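Local coordinates for L-talarate/galactarate dehydratase (Salmonella typhimurium, PDB 2PP3), which catalyses the magnesium-dependent dehydration of L-talarate and galactarate to 5-keto-4-deoxy-D-glucarate, and also epimerises L-talarate to galactarate, at residues 192-197 / 221-226; 227-232 / 251-256; 274-279 / 293-298. The protein carries 1 engineered substitution. One frame throughout, in Å; residues are numbered along the deposited sequence.

Contact 1 of 3, residues 192-197 / 221-226; sequences GGIKLA and FPLMVD. Engineered in segment 192-197: Ala-197 (natural residue Lys). With MG (magnesium ion), chain F; LGT (L-glucaric acid), chain G.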
loop_
_atom_site.group_PDB
_atom_site.type_symbol
_atom_site.label_atom_id
_atom_site.label_comp_id
_atom_site.label_asym_id
_atom_site.label_seq_id
_atom_site.Cartn_x
_atom_site.Cartn_y
_atom_site.Cartn_z
ATOM N N GLY B 192 3.393 -2.839 -29.012
ATOM C CA GLY B 192 1.951 -2.682 -28.956
ATOM C C GLY B 192 1.444 -1.280 -29.232
ATOM O O GLY B 192 0.232 -1.048 -29.270
ATOM N N GLY B 193 2.359 -0.338 -29.430
ATOM C CA GLY B 193 1.947 1.028 -29.689
ATOM C C GLY B 193 3.095 1.930 -30.081
ATOM O O GLY B 193 4.264 1.565 -29.954
ATOM N N ILE B 194 2.757 3.122 -30.556
ATOM C CA ILE B 194 3.758 4.083 -30.990
ATOM C C ILE B 194 3.452 5.480 -30.470
ATOM O O ILE B 194 2.312 5.933 -30.533
ATOM C CB ILE B 194 3.822 4.149 -32.539
ATOM C CG1 ILE B 194 4.313 2.810 -33.105
ATOM C CG2 ILE B 194 4.729 5.300 -32.981
ATOM C CD1 ILE B 194 5.750 2.448 -32.713
ATOM N N LYS B 195 4.472 6.159 -29.952
ATOM C CA LYS B 195 4.296 7.523 -29.470
ATOM C C LYS B 195 5.134 8.451 -30.335
ATOM O O LYS B 195 6.339 8.245 -30.508
ATOM C CB LYS B 195 4.713 7.676 -28.002
ATOM C CG LYS B 195 4.497 9.102 -27.485
ATOM C CD LYS B 195 4.444 9.187 -25.964
ATOM C CE LYS B 195 5.804 9.009 -25.330
ATOM N NZ LYS B 195 5.689 9.034 -23.844
ATOM N N LEU B 196 4.482 9.473 -30.882
ATOM C CA LEU B 196 5.147 10.442 -31.743
ATOM C C LEU B 196 5.411 11.753 -31.009
ATOM O O LEU B 196 4.509 12.334 -30.401
ATOM C CB LEU B 196 4.282 10.713 -32.981
ATOM C CG LEU B 196 4.837 11.671 -34.036
ATOM C CD1 LEU B 196 6.107 11.093 -34.646
ATOM C CD2 LEU B 196 3.780 11.904 -35.111
ATOM N N ALA B 197 6.656 12.213 -31.064
ATOM C CA ALA B 197 7.021 13.468 -30.420
ATOM C C ALA B 197 6.509 14.622 -31.275
ATOM O O ALA B 197 6.830 14.710 -32.458
ATOM C CB ALA B 197 8.536 13.561 -30.267
ATOM N N PHE B 221 -4.053 0.325 -34.819
ATOM C CA PHE B 221 -2.853 0.331 -33.998
ATOM C C PHE B 221 -2.794 1.504 -33.021
ATOM O O PHE B 221 -2.996 2.656 -33.401
ATOM C CB PHE B 221 -1.602 0.335 -34.868
ATOM C CG PHE B 221 -0.422 -0.308 -34.208
ATOM C CD1 PHE B 221 -0.333 -1.693 -34.120
ATOM C CD2 PHE B 221 0.583 0.465 -33.643
ATOM C CE1 PHE B 221 0.740 -2.302 -33.477
ATOM C CE2 PHE B 221 1.661 -0.131 -32.995
ATOM C CZ PHE B 221 1.740 -1.519 -32.912
ATOM N N PRO B 222 -2.518 1.214 -31.737
ATOM C CA PRO B 222 -2.429 2.246 -30.698
ATOM C C PRO B 222 -1.382 3.309 -31.036
ATOM O O PRO B 222 -0.205 3.001 -31.250
ATOM C CB PRO B 222 -2.064 1.446 -29.453
ATOM C CG PRO B 222 -2.764 0.137 -29.693
ATOM C CD PRO B 222 -2.416 -0.131 -31.144
ATOM N N LEU B 223 -1.828 4.561 -31.087
ATOM C CA LEU B 223 -0.954 5.682 -31.403
ATOM C C LEU B 223 -1.174 6.822 -30.419
ATOM O O LEU B 223 -2.310 7.140 -30.068
ATOM C CB LEU B 223 -1.233 6.173 -32.824
ATOM C CG LEU B 223 -0.451 7.388 -33.325
ATOM C CD1 LEU B 223 1.045 7.092 -33.325
ATOM C CD2 LEU B 223 -0.930 7.732 -34.720
ATOM N N MET B 224 -0.081 7.429 -29.974
ATOM C CA MET B 224 -0.156 8.545 -29.040
ATOM C C MET B 224 0.882 9.613 -29.380
ATOM O O MET B 224 1.843 9.350 -30.108
ATOM C CB MET B 224 0.037 8.058 -27.593
ATOM C CG MET B 224 1.108 6.994 -27.401
ATOM S SD MET B 224 0.435 5.308 -27.197
ATOM C CE MET B 224 0.683 4.645 -28.768
ATOM N N VAL B 225 0.679 10.821 -28.859
ATOM C CA VAL B 225 1.604 11.922 -29.109
ATOM C C VAL B 225 2.047 12.561 -27.804
ATOM O O VAL B 225 1.368 12.463 -26.781
ATOM C CB VAL B 225 0.978 13.005 -30.017
ATOM C CG1 VAL B 225 0.580 12.396 -31.352
ATOM C CG2 VAL B 225 -0.224 13.624 -29.341
ATOM N N ASP B 226 3.187 13.234 -27.862
ATOM C CA ASP B 226 3.777 13.872 -26.699
ATOM C C ASP B 226 4.337 15.243 -27.097
ATOM O O ASP B 226 5.289 15.322 -27.872
ATOM C CB ASP B 226 4.890 12.970 -26.196
ATOM C CG ASP B 226 5.540 13.476 -24.941
ATOM O OD1 ASP B 226 5.295 14.625 -24.514
ATOM O OD2 ASP B 226 6.325 12.697 -24.388
HETATM MG MG MG F . 6.825 12.285 -22.366
HETATM O O1A LGT G . 9.713 9.238 -23.174
HETATM C C1 LGT G . 9.081 10.268 -22.897
HETATM O O1B LGT G . 7.928 10.268 -22.414
HETATM C C2 LGT G . 9.766 11.656 -23.179
HETATM O O2 LGT G . 9.061 12.730 -22.531
HETATM C C3 LGT G . 11.235 11.706 -22.733
HETATM O O3 LGT G . 11.286 11.845 -21.311
HETATM C C4 LGT G . 12.036 12.883 -23.351
HETATM O O4 LGT G . 11.482 14.135 -22.891
HETATM C C5 LGT G . 13.545 12.877 -23.018
HETATM O O5 LGT G . 14.107 11.631 -23.459
HETATM C C6 LGT G . 14.291 14.035 -23.716
HETATM O O6A LGT G . 14.466 15.080 -23.031
HETATM O O6B LGT G . 14.657 13.875 -24.908
HETATM O O HOH W 1 6.393 14.396 -21.995
#

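Contact 2 of 3, residues 227-232 / 251-256; sequences ANQQWD and IEEPLD. With MG (magnesium ion), chain F; LGT (L-glucaric acid), chain G.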
loop_
_atom_site.group_PDB
_atom_site.type_symbol
_atom_site.label_atom_id
_atom_site.label_comp_id
_atom_site.label_asym_id
_atom_site.label_seq_id
_atom_site.Cartn_x
_atom_site.Cartn_y
_atom_site.Cartn_z
ATOM N N ALA B 227 3.745 16.307 -26.559
ATOM C CA ALA B 227 4.167 17.675 -26.869
ATOM C C ALA B 227 5.227 18.220 -25.924
ATOM O O ALA B 227 5.726 19.330 -26.113
ATOM C CB ALA B 227 2.956 18.597 -26.867
ATOM N N ASN B 228 5.563 17.448 -24.899
ATOM C CA ASN B 228 6.569 17.864 -23.931
ATOM C C ASN B 228 6.444 19.311 -23.437
ATOM O O ASN B 228 7.422 20.064 -23.436
ATOM C CB ASN B 228 7.972 17.623 -24.503
ATOM C CG ASN B 228 8.374 16.149 -24.463
ATOM O OD1 ASN B 228 8.780 15.624 -23.416
ATOM N ND2 ASN B 228 8.247 15.473 -25.598
ATOM N N GLN B 229 5.236 19.685 -23.019
ATOM C CA GLN B 229 4.954 21.015 -22.469
ATOM C C GLN B 229 5.127 22.198 -23.410
ATOM O O GLN B 229 5.031 23.343 -22.965
ATOM C CB GLN B 229 5.848 21.294 -21.258
ATOM C CG GLN B 229 5.934 20.203 -20.213
ATOM C CD GLN B 229 6.896 20.579 -19.099
ATOM O OE1 GLN B 229 6.629 21.488 -18.312
ATOM N NE2 GLN B 229 8.026 19.890 -19.038
ATOM N N GLN B 230 5.352 21.949 -24.695
ATOM C CA GLN B 230 5.596 23.048 -25.617
ATOM C C GLN B 230 4.438 23.851 -26.204
ATOM O O GLN B 230 4.671 24.774 -26.983
ATOM C CB GLN B 230 6.515 22.578 -26.750
ATOM C CG GLN B 230 7.947 22.291 -26.294
ATOM C CD GLN B 230 8.375 23.131 -25.091
ATOM O OE1 GLN B 230 8.195 22.726 -23.939
ATOM N NE2 GLN B 230 8.933 24.307 -25.354
ATOM N N TRP B 231 3.200 23.525 -25.856
ATOM C CA TRP B 231 2.082 24.310 -26.372
ATOM C C TRP B 231 1.556 25.242 -25.296
ATOM O O TRP B 231 1.779 25.016 -24.108
ATOM C CB TRP B 231 0.918 23.425 -26.812
ATOM C CG TRP B 231 1.179 22.612 -28.018
ATOM C CD1 TRP B 231 1.936 22.959 -29.098
ATOM C CD2 TRP B 231 0.616 21.334 -28.313
ATOM N NE1 TRP B 231 1.879 21.973 -30.051
ATOM C CE2 TRP B 231 1.073 20.963 -29.597
ATOM C CE3 TRP B 231 -0.236 20.462 -27.615
ATOM C CZ2 TRP B 231 0.707 19.756 -30.204
ATOM C CZ3 TRP B 231 -0.601 19.263 -28.218
ATOM C CH2 TRP B 231 -0.129 18.921 -29.502
ATOM N N ASP B 232 0.879 26.307 -25.715
ATOM C CA ASP B 232 0.255 27.204 -24.754
ATOM C C ASP B 232 -1.212 26.786 -24.845
ATOM O O ASP B 232 -1.584 26.051 -25.760
ATOM C CB ASP B 232 0.462 28.690 -25.118
ATOM C CG ASP B 232 -0.100 29.064 -26.484
ATOM O OD1 ASP B 232 -0.760 28.232 -27.131
ATOM O OD2 ASP B 232 0.125 30.217 -26.910
ATOM N N ILE B 251 -2.910 12.345 -25.390
ATOM C CA ILE B 251 -2.100 13.509 -25.764
ATOM C C ILE B 251 -1.294 13.748 -24.497
ATOM O O ILE B 251 -1.852 14.056 -23.444
ATOM C CB ILE B 251 -2.938 14.784 -26.020
ATOM C CG1 ILE B 251 -3.944 14.552 -27.147
ATOM C CG2 ILE B 251 -2.004 15.943 -26.370
ATOM C CD1 ILE B 251 -3.310 14.274 -28.474
ATOM N N GLU B 252 0.016 13.610 -24.597
ATOM C CA GLU B 252 0.873 13.757 -23.439
ATOM C C GLU B 252 1.465 15.150 -23.261
ATOM O O GLU B 252 1.856 15.801 -24.226
ATOM C CB GLU B 252 1.990 12.727 -23.534
ATOM C CG GLU B 252 2.856 12.631 -22.311
ATOM C CD GLU B 252 3.705 11.386 -22.330
ATOM O OE1 GLU B 252 3.272 10.380 -22.938
ATOM O OE2 GLU B 252 4.787 11.400 -21.720
ATOM N N GLU B 253 1.531 15.591 -22.010
ATOM C CA GLU B 253 2.092 16.892 -21.668
ATOM C C GLU B 253 1.842 17.994 -22.704
ATOM O O GLU B 253 2.781 18.544 -23.282
ATOM C CB GLU B 253 3.599 16.755 -21.422
ATOM C CG GLU B 253 3.951 15.959 -20.173
ATOM C CD GLU B 253 5.277 16.388 -19.550
ATOM O OE1 GLU B 253 6.354 16.035 -20.088
ATOM O OE2 GLU B 253 5.239 17.091 -18.515
ATOM N N PRO B 254 0.569 18.335 -22.950
ATOM C CA PRO B 254 0.321 19.389 -23.932
ATOM C C PRO B 254 0.722 20.769 -23.412
ATOM O O PRO B 254 1.017 21.667 -24.198
ATOM C CB PRO B 254 -1.179 19.270 -24.187
ATOM C CG PRO B 254 -1.703 18.803 -22.855
ATOM C CD PRO B 254 -0.694 17.755 -22.464
ATOM N N LEU B 255 0.746 20.921 -22.088
ATOM C CA LEU B 255 1.087 22.196 -21.446
ATOM C C LEU B 255 2.183 22.060 -20.397
ATOM O O LEU B 255 2.692 20.968 -20.149
ATOM C CB LEU B 255 -0.152 22.773 -20.763
ATOM C CG LEU B 255 -1.396 22.881 -21.644
ATOM C CD1 LEU B 255 -2.614 23.213 -20.799
ATOM C CD2 LEU B 255 -1.159 23.940 -22.700
ATOM N N ASP B 256 2.541 23.179 -19.775
ATOM C CA ASP B 256 3.547 23.164 -18.722
ATOM C C ASP B 256 3.114 22.116 -17.700
ATOM O O ASP B 256 1.923 21.987 -17.407
ATOM C CB ASP B 256 3.633 24.521 -18.030
ATOM C CG ASP B 256 4.610 24.513 -16.864
ATOM O OD1 ASP B 256 5.830 24.448 -17.107
ATOM O OD2 ASP B 256 4.162 24.553 -15.702
HETATM MG MG MG F . 6.825 12.285 -22.366
HETATM O O1A LGT G . 9.713 9.238 -23.174
HETATM C C1 LGT G . 9.081 10.268 -22.897
HETATM O O1B LGT G . 7.928 10.268 -22.414
HETATM C C2 LGT G . 9.766 11.656 -23.179
HETATM O O2 LGT G . 9.061 12.730 -22.531
HETATM C C3 LGT G . 11.235 11.706 -22.733
HETATM O O3 LGT G . 11.286 11.845 -21.311
HETATM C C4 LGT G . 12.036 12.883 -23.351
HETATM O O4 LGT G . 11.482 14.135 -22.891
HETATM C C5 LGT G . 13.545 12.877 -23.018
HETATM O O5 LGT G . 14.107 11.631 -23.459
HETATM C C6 LGT G . 14.291 14.035 -23.716
HETATM O O6A LGT G . 14.466 15.080 -23.031
HETATM O O6B LGT G . 14.657 13.875 -24.908
HETATM O O HOH W 2 8.578 17.348 -20.586
HETATM O O HOH W 3 1.966 25.589 -21.536
HETATM O O HOH W 1 6.393 14.396 -21.995
#

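Contact 3 of 3, residues 274-279 / 293-298; sequences IATGEM and NASDFV. With MG (magnesium ion), chain F; LGT (L-glucaric acid), chain G.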
loop_
_atom_site.group_PDB
_atom_site.type_symbol
_atom_site.label_atom_id
_atom_site.label_comp_id
_atom_site.label_asym_id
_atom_site.label_seq_id
_atom_site.Cartn_x
_atom_site.Cartn_y
_atom_site.Cartn_z
ATOM N N ILE B 274 -5.951 12.793 -21.908
ATOM C CA ILE B 274 -4.817 13.685 -21.715
ATOM C C ILE B 274 -3.947 13.029 -20.659
ATOM O O ILE B 274 -4.454 12.577 -19.638
ATOM C CB ILE B 274 -5.266 15.079 -21.207
ATOM C CG1 ILE B 274 -6.071 15.787 -22.294
ATOM C CG2 ILE B 274 -4.043 15.915 -20.798
ATOM C CD1 ILE B 274 -5.313 15.960 -23.589
ATOM N N ALA B 275 -2.643 12.977 -20.916
ATOM C CA ALA B 275 -1.687 12.368 -20.001
ATOM C C ALA B 275 -0.617 13.357 -19.557
ATOM O O ALA B 275 -0.188 14.213 -20.335
ATOM C CB ALA B 275 -1.021 11.173 -20.676
ATOM N N THR B 276 -0.185 13.236 -18.304
ATOM C CA THR B 276 0.864 14.106 -17.788
ATOM C C THR B 276 1.397 13.604 -16.450
ATOM O O THR B 276 0.837 12.683 -15.850
ATOM C CB THR B 276 0.360 15.559 -17.612
ATOM O OG1 THR B 276 1.478 16.436 -17.417
ATOM C CG2 THR B 276 -0.561 15.662 -16.398
ATOM N N GLY B 277 2.508 14.192 -16.005
ATOM C CA GLY B 277 3.072 13.815 -14.722
ATOM C C GLY B 277 4.529 13.389 -14.653
ATOM O O GLY B 277 5.109 13.382 -13.568
ATOM N N GLU B 278 5.130 13.055 -15.787
ATOM C CA GLU B 278 6.508 12.592 -15.788
ATOM C C GLU B 278 7.524 13.542 -15.154
ATOM O O GLU B 278 8.533 13.094 -14.609
ATOM C CB GLU B 278 6.958 12.271 -17.216
ATOM C CG GLU B 278 7.562 13.444 -17.957
ATOM C CD GLU B 278 7.886 13.093 -19.389
ATOM O OE1 GLU B 278 6.984 12.560 -20.066
ATOM O OE2 GLU B 278 9.026 13.345 -19.838
ATOM N N MET B 279 7.265 14.846 -15.222
ATOM C CA MET B 279 8.197 15.822 -14.667
ATOM C C MET B 279 8.046 16.043 -13.159
ATOM O O MET B 279 8.932 16.612 -12.518
ATOM C CB MET B 279 8.047 17.160 -15.397
ATOM C CG MET B 279 8.279 17.092 -16.901
ATOM S SD MET B 279 9.817 16.250 -17.377
ATOM C CE MET B 279 11.042 17.194 -16.454
ATOM N N ASN B 293 -7.951 17.214 -11.216
ATOM C CA ASN B 293 -8.504 16.557 -12.399
ATOM C C ASN B 293 -7.773 16.955 -13.680
ATOM O O ASN B 293 -8.381 17.131 -14.744
ATOM C CB ASN B 293 -9.996 16.883 -12.506
ATOM C CG ASN B 293 -10.798 16.281 -11.367
ATOM O OD1 ASN B 293 -11.840 16.808 -10.976
ATOM N ND2 ASN B 293 -10.317 15.164 -10.831
ATOM N N ALA B 294 -6.454 17.068 -13.571
ATOM C CA ALA B 294 -5.612 17.463 -14.695
ATOM C C ALA B 294 -5.525 16.476 -15.850
ATOM O O ALA B 294 -5.429 16.890 -17.007
ATOM C CB ALA B 294 -4.207 17.774 -14.197
ATOM N N SER B 295 -5.564 15.177 -15.561
ATOM C CA SER B 295 -5.429 14.207 -16.639
ATOM C C SER B 295 -6.140 12.872 -16.472
ATOM O O SER B 295 -6.448 12.435 -15.359
ATOM C CB SER B 295 -3.945 13.930 -16.888
ATOM O OG SER B 295 -3.348 13.348 -15.735
ATOM N N ASP B 296 -6.361 12.235 -17.618
ATOM C CA ASP B 296 -7.015 10.937 -17.727
ATOM C C ASP B 296 -5.991 9.838 -17.433
ATOM O O ASP B 296 -6.324 8.784 -16.876
ATOM C CB ASP B 296 -7.569 10.784 -19.143
ATOM C CG ASP B 296 -8.494 11.930 -19.525
ATOM O OD1 ASP B 296 -9.579 12.028 -18.917
ATOM O OD2 ASP B 296 -8.138 12.734 -20.419
ATOM N N PHE B 297 -4.746 10.092 -17.827
ATOM C CA PHE B 297 -3.643 9.167 -17.588
ATOM C C PHE B 297 -2.633 9.853 -16.681
ATOM O O PHE B 297 -2.217 10.983 -16.945
ATOM C CB PHE B 297 -2.919 8.788 -18.884
ATOM C CG PHE B 297 -3.614 7.729 -19.700
ATOM C CD1 PHE B 297 -4.643 8.063 -20.576
ATOM C CD2 PHE B 297 -3.216 6.393 -19.608
ATOM C CE1 PHE B 297 -5.264 7.082 -21.353
ATOM C CE2 PHE B 297 -3.829 5.404 -20.378
ATOM C CZ PHE B 297 -4.854 5.748 -21.253
ATOM N N VAL B 298 -2.250 9.172 -15.608
ATOM C CA VAL B 298 -1.263 9.694 -14.679
ATOM C C VAL B 298 0.059 9.016 -15.031
ATOM O O VAL B 298 0.132 7.782 -15.143
ATOM C CB VAL B 298 -1.659 9.379 -13.223
ATOM C CG1 VAL B 298 -0.578 9.841 -12.267
ATOM C CG2 VAL B 298 -2.978 10.064 -12.902
HETATM MG MG MG F . 6.825 12.285 -22.366
HETATM O O1A LGT G . 9.713 9.238 -23.174
HETATM C C1 LGT G . 9.081 10.268 -22.897
HETATM O O1B LGT G . 7.928 10.268 -22.414
HETATM C C2 LGT G . 9.766 11.656 -23.179
HETATM O O2 LGT G . 9.061 12.730 -22.531
HETATM C C3 LGT G . 11.235 11.706 -22.733
HETATM O O3 LGT G . 11.286 11.845 -21.311
HETATM C C4 LGT G . 12.036 12.883 -23.351
HETATM O O4 LGT G . 11.482 14.135 -22.891
HETATM C C5 LGT G . 13.545 12.877 -23.018
HETATM O O5 LGT G . 14.107 11.631 -23.459
HETATM C C6 LGT G . 14.291 14.035 -23.716
HETATM O O6A LGT G . 14.466 15.080 -23.031
HETATM O O6B LGT G . 14.657 13.875 -24.908
HETATM O O HOH W 1 6.393 14.396 -21.995
#

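Contact 1 of 3, residues 192-197 / 221-226
Lys-195 and Asp-226 extend from the neighbouring parallel strands 194-197 and 223-226 onto one face of the sheet, the face that meets the metal and substrate. Helix 203-217 is the crossover of this beta-alpha-beta unit, part of the barrel domain of the enolase superfamily. Parallel-strand backbone bonds join the strands, among them Leu-196 N to Met-224 O at 2.8 Å. Packing is close in the buried middle. CB of Lys-195 lies 3.7 Å from CG of Met-224, their chains crossing at about a right angle, while on the reverse face, covered by helices 176-188 and 203-217, CG2 of Ile-194 meets CD1 of Leu-223 at 4.1 Å. The N-terminal end, where Gly-192, Phe-221 and Pro-222 are partly exposed, is the solvent side: Phe-221 has Gly-192 O over one ring face and CG1 of Ile-194 at its edge. Toward the metal, CG of Lys-195 is anti to its N (chi1 -179°) and a bend at chi3 carries the chain past CB of Asp-226, delivering NZ to O1B of L-glucarate at 2.9 Å. Glu-348 forms a salt bridge with that NZ. Asp-226 OD2 binds magnesium at 2.1 Å, and its OD1 accepts the backbone N-H of Asn-228. Ala-197, engineered in place of the lysine proton acceptor, shares this face. O1B is thus held by both metal and Lys-195, from directions about a right angle apart, consistent with stabilisation of an enediolate intermediate.

Contact 2 of 3, residues 227-232 / 251-256
At the C-terminal mouth of the barrel, the turn that follows strand 223-226 lies against the end of strand 251-252, bringing Ala-227, Gln-229 and Trp-231 onto Glu-252, Glu-253 and Pro-254. Ala-227 N donates to Glu-252 O at 3.0 Å, and Gln-229 N to Glu-253 O at 2.7 Å; a weak bond from Trp-231 N to Pro-254 O continues the series. Residues 227-230 form a type I' turn, closed by Gln-230 N on Ala-227 O, and within it the substrate-binding Asn-228 lies beside L-glucarate. Glu-252 reaches into the site from its strand: with CG anti to N (chi1 -172°) and the chain extended, OE2 binds magnesium at 2.3 Å, while OE1 forms a salt bridge with Lys-195 and accepts from Trp-250 and Gln-299. Behind the site, the edge of the Trp-231 indole takes CB of Pro-254, 3.7 Å from CE3, and CG2 of Ile-251, 4.1 Å from CZ3. The methyl of Ala-227 sits over one face of the same ring, toward its rim. Gln-229 and Glu-253 run side by side, amide and carboxylate planes 28° apart, and a water joins them by accepting from Gln-229 NE2 and donating to Glu-253 OE1 at 2.6 Å; Gln-229 OE1 accepts the backbone N-H of Ala-257. A second water donates to Trp-231 O and accepts from Asp-256 N.

Contact 3 of 3, residues 274-279 / 293-298
Ile-274 and Asp-296 meet where strands 274-276 and 297-298 come together in parallel, the carbonyl of Ile-274 gathering two successive backbone N-H groups. Asp-296 N approaches Ile-274 O in the carbonyl plane at 2.8 Å, and Phe-297 N reaches that oxygen at 3.1 Å from a direction tilted 27° out of the plane. The bond farther along, Thr-276 N to Phe-297 O, is weak. Asp-296 also grips the first strand with its side chain: CG stands opposite its own carbonyl carbon (chi1 -55°), turning OD2 back to accept Ile-274 N at 2.6 Å through the anti lone pair. Both polar backbone atoms of Ile-274 are therefore bound by 293-298. Helix 283-291 connects the two strands in a beta-alpha-beta unit of the barrel, and ends in a Schellman motif at Asn-293, from which the chain turns into the second strand. Ser-295 lies at the junction, its CB toward the first strand and its OG 3.7 Å from CG2 of Thr-276; OG donates to Phe-297 O from well above the carbonyl plane. On the barrel-interior face CB of Ala-275 packs on CB of Phe-297 at 3.5 Å, while the phenyl ring leads away to meet Trp-250. Beyond strand 274-276, Gly-277 takes a positive phi that favours glycine, and the chain swings Glu-278 toward the metal. Its extended side chain gives OE1 to magnesium at 2.3 Å and lets OE2 accept a hydrogen bond from O3 of L-glucarate at 3.1 Å.

How the contacts relate
The three contacts follow one another along the chain without nesting or crossing, each closing the loop around one helix. Contact 1 spans helix 203-217 and contact 2 opens directly after it, spanning helix 233-243; contact 3 then closes over helix 283-291. Their strands, 194-197 through 297-298, are consecutive in one parallel sheet, with 227-232 as the loop leaving strand 223-226. A probable hydrogen bond from Glu-252 N to Val-225 O joins contacts 1 and 2, and probable bonds from Ala-275 N to Ile-251 O and Glu-253 N to Ala-275 O join contacts 2 and 3. Contacts 1 and 3 do not touch, but Asp-226, Glu-252 and Glu-278, one from each contact, share the magnesium.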